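Local coordinates for extracellular solute-binding protein family 1 (Kribbella flavida, PDB 5IXP), which probably captures an as yet unidentified solute outside the cell and delivers it to an ABC transporter, at residues A[219-230]-A[241-252]. Sequence-based numbering, arbitrary orientation.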
ATOM      1  N   TRP A 219     -13.930  -2.804  -2.495  1.00 20.31           N
ATOM      2  CA  TRP A 219     -13.938  -4.138  -3.098  1.00 23.19           C
ATOM      3  C   TRP A 219     -15.301  -4.811  -3.023  1.00 24.08           C
ATOM      4  O   TRP A 219     -15.438  -5.938  -3.500  1.00 27.12           O
ATOM      5  CB  TRP A 219     -12.874  -5.065  -2.483  1.00 19.86           C
ATOM      6  CG  TRP A 219     -11.552  -4.356  -2.365  1.00 22.26           C
ATOM      7  CD1 TRP A 219     -10.948  -3.935  -1.219  1.00 24.30           C
ATOM      8  CD2 TRP A 219     -10.699  -3.947  -3.442  1.00 24.06           C
ATOM      9  NE1 TRP A 219      -9.768  -3.301  -1.513  1.00 25.52           N
ATOM     10  CE2 TRP A 219      -9.591  -3.294  -2.870  1.00 25.72           C
ATOM     11  CE3 TRP A 219     -10.760  -4.079  -4.832  1.00 25.04           C
ATOM     12  CZ2 TRP A 219      -8.548  -2.773  -3.640  1.00 24.93           C
ATOM     13  CZ3 TRP A 219      -9.726  -3.566  -5.593  1.00 26.20           C
ATOM     14  CH2 TRP A 219      -8.636  -2.917  -4.994  1.00 26.36           C
ATOM     15  N   SER A 220     -16.316  -4.160  -2.463  1.00 22.70           N
ATOM     16  CA  SER A 220     -17.647  -4.750  -2.450  1.00 23.70           C
ATOM     17  C   SER A 220     -18.283  -4.666  -3.836  1.00 25.38           C
ATOM     18  O   SER A 220     -17.847  -3.906  -4.703  1.00 26.14           O
ATOM     19  CB  SER A 220     -18.537  -4.054  -1.419  1.00 25.40           C
ATOM     20  OG  SER A 220     -18.783  -2.704  -1.777  1.00 24.02           O
ATOM     21  N   ASP A 221     -19.337  -5.464  -4.043  1.00 26.23           N
ATOM     22  CA  ASP A 221     -20.060  -5.389  -5.310  1.00 26.64           C
ATOM     23  C   ASP A 221     -20.605  -3.986  -5.553  1.00 25.70           C
ATOM     24  O   ASP A 221     -20.537  -3.473  -6.676  1.00 26.49           O
ATOM     25  CB  ASP A 221     -21.191  -6.417  -5.340  1.00 32.25           C
ATOM     26  CG  ASP A 221     -20.681  -7.843  -5.440  1.00 40.24           C
ATOM     27  OD1 ASP A 221     -19.674  -8.053  -6.145  1.00 42.99           O
ATOM     28  OD2 ASP A 221     -21.284  -8.752  -4.825  1.00 44.25           O
ATOM     29  N   ALA A 222     -21.144  -3.349  -4.513  1.00 22.16           N
ATOM     30  CA  ALA A 222     -21.682  -2.003  -4.682  1.00 23.74           C
ATOM     31  C   ALA A 222     -20.586  -1.025  -5.097  1.00 23.20           C
ATOM     32  O   ALA A 222     -20.788  -0.192  -5.988  1.00 26.07           O
ATOM     33  CB  ALA A 222     -22.360  -1.542  -3.392  1.00 24.69           C
ATOM     34  N   TRP A 223     -19.419  -1.123  -4.465  1.00 22.17           N
ATOM     35  CA  TRP A 223     -18.281  -0.281  -4.827  1.00 22.77           C
ATOM     36  C   TRP A 223     -17.884  -0.495  -6.283  1.00 22.08           C
ATOM     37  O   TRP A 223     -17.720   0.465  -7.044  1.00 21.30           O
ATOM     38  CB  TRP A 223     -17.125  -0.600  -3.881  1.00 20.20           C
ATOM     39  CG  TRP A 223     -15.853   0.153  -4.054  1.00 19.08           C
ATOM     40  CD1 TRP A 223     -15.540   1.386  -3.534  1.00 20.48           C
ATOM     41  CD2 TRP A 223     -14.679  -0.309  -4.729  1.00 17.68           C
ATOM     42  NE1 TRP A 223     -14.249   1.726  -3.873  1.00 19.48           N
ATOM     43  CE2 TRP A 223     -13.700   0.704  -4.607  1.00 19.58           C
ATOM     44  CE3 TRP A 223     -14.366  -1.472  -5.442  1.00 18.02           C
ATOM     45  CZ2 TRP A 223     -12.430   0.583  -5.161  1.00 19.53           C
ATOM     46  CZ3 TRP A 223     -13.100  -1.596  -5.991  1.00 20.51           C
ATOM     47  CH2 TRP A 223     -12.149  -0.571  -5.854  1.00 20.97           C
ATOM     48  N   THR A 224     -17.738  -1.755  -6.689  1.00 24.00           N
ATOM     49  CA  THR A 224     -17.370  -2.065  -8.069  1.00 25.72           C
ATOM     50  C   THR A 224     -18.361  -1.457  -9.055  1.00 28.09           C
ATOM     51  O   THR A 224     -17.966  -0.780 -10.011  1.00 28.52           O
ATOM     52  CB  THR A 224     -17.287  -3.581  -8.250  1.00 26.15           C
ATOM     53  OG1 THR A 224     -16.337  -4.104  -7.324  1.00 25.88           O
ATOM     54  CG2 THR A 224     -16.851  -3.935  -9.659  1.00 27.12           C
ATOM     55  N   LYS A 225     -19.660  -1.687  -8.836  1.00 27.98           N
ATOM     56  CA  LYS A 225     -20.662  -1.158  -9.756  1.00 26.92           C
ATOM     57  C   LYS A 225     -20.663   0.365  -9.772  1.00 27.30           C
ATOM     58  O   LYS A 225     -20.973   0.975 -10.801  1.00 26.37           O
ATOM     59  CB  LYS A 225     -22.053  -1.675  -9.384  1.00 30.35           C
ATOM     60  CG  LYS A 225     -22.185  -3.203  -9.361  1.00 42.81           C
ATOM     61  CD  LYS A 225     -21.226  -3.884 -10.335  1.00 49.97           C
ATOM     62  CE  LYS A 225     -20.830  -5.280  -9.846  1.00 51.45           C
ATOM     63  NZ  LYS A 225     -20.398  -6.172 -10.967  1.00 53.96           N
ATOM     64  N   ALA A 226     -20.301   0.999  -8.657  1.00 25.59           N
ATOM     65  CA  ALA A 226     -20.392   2.452  -8.576  1.00 23.79           C
ATOM     66  C   ALA A 226     -19.416   3.158  -9.509  1.00 24.07           C
ATOM     67  O   ALA A 226     -19.585   4.359  -9.769  1.00 23.56           O
ATOM     68  CB  ALA A 226     -20.168   2.906  -7.141  1.00 24.28           C
ATOM     69  N   PHE A 227     -18.410   2.449 -10.031  1.00 24.41           N
ATOM     70  CA  PHE A 227     -17.519   3.077 -11.001  1.00 24.05           C
ATOM     71  C   PHE A 227     -18.216   3.402 -12.314  1.00 24.70           C
ATOM     72  O   PHE A 227     -17.668   4.173 -13.111  1.00 27.08           O
ATOM     73  CB  PHE A 227     -16.294   2.193 -11.255  1.00 21.25           C
ATOM     74  CG  PHE A 227     -15.261   2.271 -10.160  1.00 21.72           C
ATOM     75  CD1 PHE A 227     -14.290   3.269 -10.178  1.00 19.93           C
ATOM     76  CD2 PHE A 227     -15.273   1.363  -9.100  1.00 20.26           C
ATOM     77  CE1 PHE A 227     -13.337   3.356  -9.160  1.00 20.91           C
ATOM     78  CE2 PHE A 227     -14.318   1.438  -8.078  1.00 21.17           C
ATOM     79  CZ  PHE A 227     -13.348   2.436  -8.112  1.00 23.08           C
ATOM     80  N   ARG A 228     -19.405   2.848 -12.556  1.00 24.51           N
ATOM     81  CA  ARG A 228     -20.183   3.167 -13.744  1.00 26.99           C
ATOM     82  C   ARG A 228     -21.254   4.214 -13.465  1.00 25.31           C
ATOM     83  O   ARG A 228     -22.246   4.290 -14.194  1.00 26.78           O
ATOM     84  CB  ARG A 228     -20.806   1.895 -14.326  1.00 33.13           C
ATOM     85  CG  ARG A 228     -19.826   1.035 -15.135  1.00 42.88           C
ATOM     86  CD  ARG A 228     -19.680  -0.362 -14.558  1.00 50.27           C
ATOM     87  NE  ARG A 228     -20.949  -0.921 -14.098  1.00 59.18           N
ATOM     88  CZ  ARG A 228     -21.145  -2.203 -13.781  1.00 63.45           C
ATOM     89  NH1 ARG A 228     -20.145  -3.076 -13.848  1.00 60.60           N
ATOM     90  NH2 ARG A 228     -22.344  -2.615 -13.371  1.00 62.37           N
ATOM     91  N   THR A 229     -21.072   5.013 -12.414  1.00 23.33           N
ATOM     92  CA  THR A 229     -22.010   6.046 -11.996  1.00 25.09           C
ATOM     93  C   THR A 229     -21.217   7.292 -11.615  1.00 27.84           C
ATOM     94  O   THR A 229     -19.979   7.299 -11.633  1.00 27.65           O
ATOM     95  CB  THR A 229     -22.848   5.612 -10.786  1.00 25.37           C
ATOM     96  OG1 THR A 229     -22.019   5.645  -9.613  1.00 25.67           O
ATOM     97  CG2 THR A 229     -23.414   4.201 -10.971  1.00 26.18           C
ATOM     98  N   ASP A 230     -21.938   8.347 -11.226  1.00 26.90           N
ATOM     99  CA  ASP A 230     -21.316   9.562 -10.714  1.00 26.94           C
ATOM    100  C   ASP A 230     -21.165   9.548  -9.194  1.00 23.25           C
ATOM    101  O   ASP A 230     -21.137  10.617  -8.577  1.00 24.22           O
ATOM    102  CB  ASP A 230     -22.122  10.788 -11.155  1.00 29.22           C
ATOM    103  CG  ASP A 230     -22.162  10.951 -12.664  1.00 29.97           C
ATOM    104  OD1 ASP A 230     -21.337  10.316 -13.361  1.00 27.64           O
ATOM    105  OD2 ASP A 230     -23.018  11.724 -13.153  1.00 29.72           O
ATOM    106  N   LEU A 241      -3.668   0.872  -8.571  1.00 17.74           N
ATOM    107  CA  LEU A 241      -5.123   0.957  -8.594  1.00 19.96           C
ATOM    108  C   LEU A 241      -5.662   1.501  -9.914  1.00 20.14           C
ATOM    109  O   LEU A 241      -6.844   1.289 -10.216  1.00 20.96           O
ATOM    110  CB  LEU A 241      -5.613   1.820  -7.424  1.00 18.14           C
ATOM    111  CG  LEU A 241      -7.115   1.811  -7.125  1.00 21.97           C
ATOM    112  CD1 LEU A 241      -7.562   0.433  -6.654  1.00 25.10           C
ATOM    113  CD2 LEU A 241      -7.464   2.877  -6.097  1.00 24.24           C
ATOM    114  N   LEU A 242      -4.828   2.179 -10.710  1.00 18.98           N
ATOM    115  CA  LEU A 242      -5.293   2.733 -11.984  1.00 17.80           C
ATOM    116  C   LEU A 242      -5.967   1.666 -12.841  1.00 21.79           C
ATOM    117  O   LEU A 242      -7.034   1.900 -13.425  1.00 19.91           O
ATOM    118  CB  LEU A 242      -4.128   3.369 -12.749  1.00 18.62           C
ATOM    119  CG  LEU A 242      -3.474   4.565 -12.063  1.00 21.28           C
ATOM    120  CD1 LEU A 242      -2.242   5.029 -12.839  1.00 24.39           C
ATOM    121  CD2 LEU A 242      -4.476   5.674 -11.956  1.00 21.84           C
ATOM    122  N   GLY A 243      -5.355   0.481 -12.925  1.00 20.77           N
ATOM    123  CA  GLY A 243      -5.936  -0.583 -13.724  1.00 22.48           C
ATOM    124  C   GLY A 243      -7.244  -1.103 -13.165  1.00 22.49           C
ATOM    125  O   GLY A 243      -8.120  -1.525 -13.922  1.00 24.70           O
ATOM    126  N   VAL A 244      -7.384  -1.106 -11.839  1.00 23.86           N
ATOM    127  CA  VAL A 244      -8.647  -1.502 -11.224  1.00 23.50           C
ATOM    128  C   VAL A 244      -9.749  -0.518 -11.603  1.00 22.89           C
ATOM    129  O   VAL A 244     -10.861  -0.916 -11.974  1.00 22.95           O
ATOM    130  CB  VAL A 244      -8.483  -1.605  -9.698  1.00 22.45           C
ATOM    131  CG1 VAL A 244      -9.821  -1.844  -9.027  1.00 23.47           C
ATOM    132  CG2 VAL A 244      -7.493  -2.707  -9.347  1.00 25.00           C
ATOM    133  N   ILE A 245      -9.449   0.781 -11.514  1.00 20.41           N
ATOM    134  CA  ILE A 245     -10.438   1.808 -11.841  1.00 19.49           C
ATOM    135  C   ILE A 245     -10.864   1.672 -13.293  1.00 22.47           C
ATOM    136  O   ILE A 245     -12.059   1.682 -13.616  1.00 23.57           O
ATOM    137  CB  ILE A 245      -9.872   3.213 -11.551  1.00 20.27           C
ATOM    138  CG1 ILE A 245      -9.666   3.408 -10.048  1.00 18.17           C
ATOM    139  CG2 ILE A 245     -10.790   4.308 -12.122  1.00 18.55           C
ATOM    140  CD1 ILE A 245      -8.866   4.645  -9.679  1.00 18.23           C
ATOM    141  N   ALA A 246      -9.885   1.534 -14.190  1.00 22.65           N
ATOM    142  CA  ALA A 246     -10.191   1.468 -15.613  1.00 23.09           C
ATOM    143  C   ALA A 246     -11.017   0.231 -15.937  1.00 23.01           C
ATOM    144  O   ALA A 246     -11.943   0.297 -16.751  1.00 25.66           O
ATOM    145  CB  ALA A 246      -8.902   1.498 -16.432  1.00 24.25           C
ATOM    146  N   ASP A 247     -10.707  -0.904 -15.298  1.00 24.09           N
ATOM    147  CA  ASP A 247     -11.507  -2.112 -15.493  1.00 25.97           C
ATOM    148  C   ASP A 247     -12.937  -1.914 -14.998  1.00 25.56           C
ATOM    149  O   ASP A 247     -13.901  -2.248 -15.697  1.00 26.92           O
ATOM    150  CB  ASP A 247     -10.860  -3.299 -14.779  1.00 30.07           C
ATOM    151  CG  ASP A 247      -9.654  -3.853 -15.525  1.00 41.49           C
ATOM    152  OD1 ASP A 247      -9.549  -3.637 -16.753  1.00 46.66           O
ATOM    153  OD2 ASP A 247      -8.816  -4.520 -14.884  1.00 44.08           O
ATOM    154  N   ASN A 248     -13.093  -1.371 -13.790  1.00 23.98           N
ATOM    155  CA  ASN A 248     -14.426  -1.236 -13.208  1.00 24.41           C
ATOM    156  C   ASN A 248     -15.252  -0.180 -13.934  1.00 26.81           C
ATOM    157  O   ASN A 248     -16.455  -0.371 -14.169  1.00 26.99           O
ATOM    158  CB  ASN A 248     -14.312  -0.892 -11.722  1.00 24.15           C
ATOM    159  CG  ASN A 248     -13.804  -2.053 -10.889  1.00 24.57           C
ATOM    160  OD1 ASN A 248     -13.664  -3.173 -11.379  1.00 25.66           O
ATOM    161  ND2 ASN A 248     -13.526  -1.790  -9.614  1.00 24.78           N
ATOM    162  N   ALA A 249     -14.634   0.950 -14.287  1.00 24.82           N
ATOM    163  CA  ALA A 249     -15.384   2.003 -14.961  1.00 25.97           C
ATOM    164  C   ALA A 249     -15.640   1.673 -16.426  1.00 28.12           C
ATOM    165  O   ALA A 249     -16.670   2.081 -16.978  1.00 29.74           O
ATOM    166  CB  ALA A 249     -14.646   3.336 -14.840  1.00 24.18           C
ATOM    167  N   GLY A 250     -14.728   0.942 -17.064  1.00 27.46           N
ATOM    168  CA  GLY A 250     -14.928   0.513 -18.438  1.00 30.67           C
ATOM    169  C   GLY A 250     -15.156   1.675 -19.386  1.00 32.53           C
ATOM    170  O   GLY A 250     -14.624   2.778 -19.212  1.00 32.48           O
ATOM    171  N   THR A 251     -15.976   1.422 -20.415  1.00 33.22           N
ATOM    172  CA  THR A 251     -16.228   2.449 -21.419  1.00 33.57           C
ATOM    173  C   THR A 251     -16.970   3.645 -20.829  1.00 33.05           C
ATOM    174  O   THR A 251     -16.809   4.769 -21.318  1.00 36.28           O
ATOM    175  CB  THR A 251     -17.000   1.862 -22.606  1.00 36.70           C
ATOM    176  OG1 THR A 251     -18.301   1.444 -22.183  1.00 40.61           O
ATOM    177  CG2 THR A 251     -16.265   0.662 -23.170  1.00 36.92           C
ATOM    178  N   PHE A 252     -17.768   3.434 -19.777  1.00 29.02           N
ATOM    179  CA  PHE A 252     -18.383   4.566 -19.089  1.00 29.53           C
ATOM    180  C   PHE A 252     -17.328   5.564 -18.637  1.00 27.62           C
ATOM    181  O   PHE A 252     -17.528   6.779 -18.736  1.00 30.72           O
ATOM    182  CB  PHE A 252     -19.207   4.084 -17.892  1.00 29.30           C
ATOM    183  CG  PHE A 252     -19.676   5.197 -16.980  1.00 29.28           C
ATOM    184  CD1 PHE A 252     -20.889   5.834 -17.206  1.00 30.11           C
ATOM    185  CD2 PHE A 252     -18.907   5.598 -15.884  1.00 29.13           C
ATOM    186  CE1 PHE A 252     -21.323   6.854 -16.363  1.00 31.79           C
ATOM    187  CE2 PHE A 252     -19.334   6.619 -15.042  1.00 28.38           C
ATOM    188  CZ  PHE A 252     -20.541   7.246 -15.280  1.00 29.94           C
TER
HETATM  189  O   HOH W   1     -18.144  -2.060 -12.518  1.00 34.48           O
HETATM  190  O   HOH W   2     -13.318  -4.512  -7.908  1.00 36.99           O
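Phe227 packs its ring obliquely against Asn248 and Ile245, joining helices 221-226 and 241-249 of the periplasmic-binding-protein fold, two helices whose axes run 78° apart and which strand 232-238 links. A flat, wholly apolar ring suits this buried position: its CD2 lies 3.6 Å from Asn248 CB, while CE1 meets Ile245 CG1 at 3.8 Å. Asn248 suits a partly exposed place: its ND2 lies 3.7 Å from Trp223 CZ3, amide and ring planes perpendicular, and donates to a water that also bonds Thr224 OG1. A second water donates to Thr224 O and Asn248 O, bridging the two backbones. Farther along, Val244 CG1 reaches both indoles, meeting Trp219 CZ3 at 3.8 Å and the edge of Trp223, while Trp223 CH2 itself packs over a face of the Trp219 ring.

At the other end, Phe252 holds CG anti to its backbone N (chi1 170°), which brings the ring under the type I beta turn Ala226-Thr229. A flat aromatic suits this place because its face can lie against the Arg228 peptide while its edge meets Asp230. With an alanine here, the Arg228 carbonyl would probably lose the ring face beneath it, opening a gap under the turn. In the second shell, Asp165 accepts from Trp223 NE1, and Phe232 meets Phe227 edge-to-face. Arg121 forms a salt bridge with Asp230 OD1, the oxygen lying in plane at the edge of the Phe252 ring, and Arg228 O sits 3.4 Å above the centre of that ring's face.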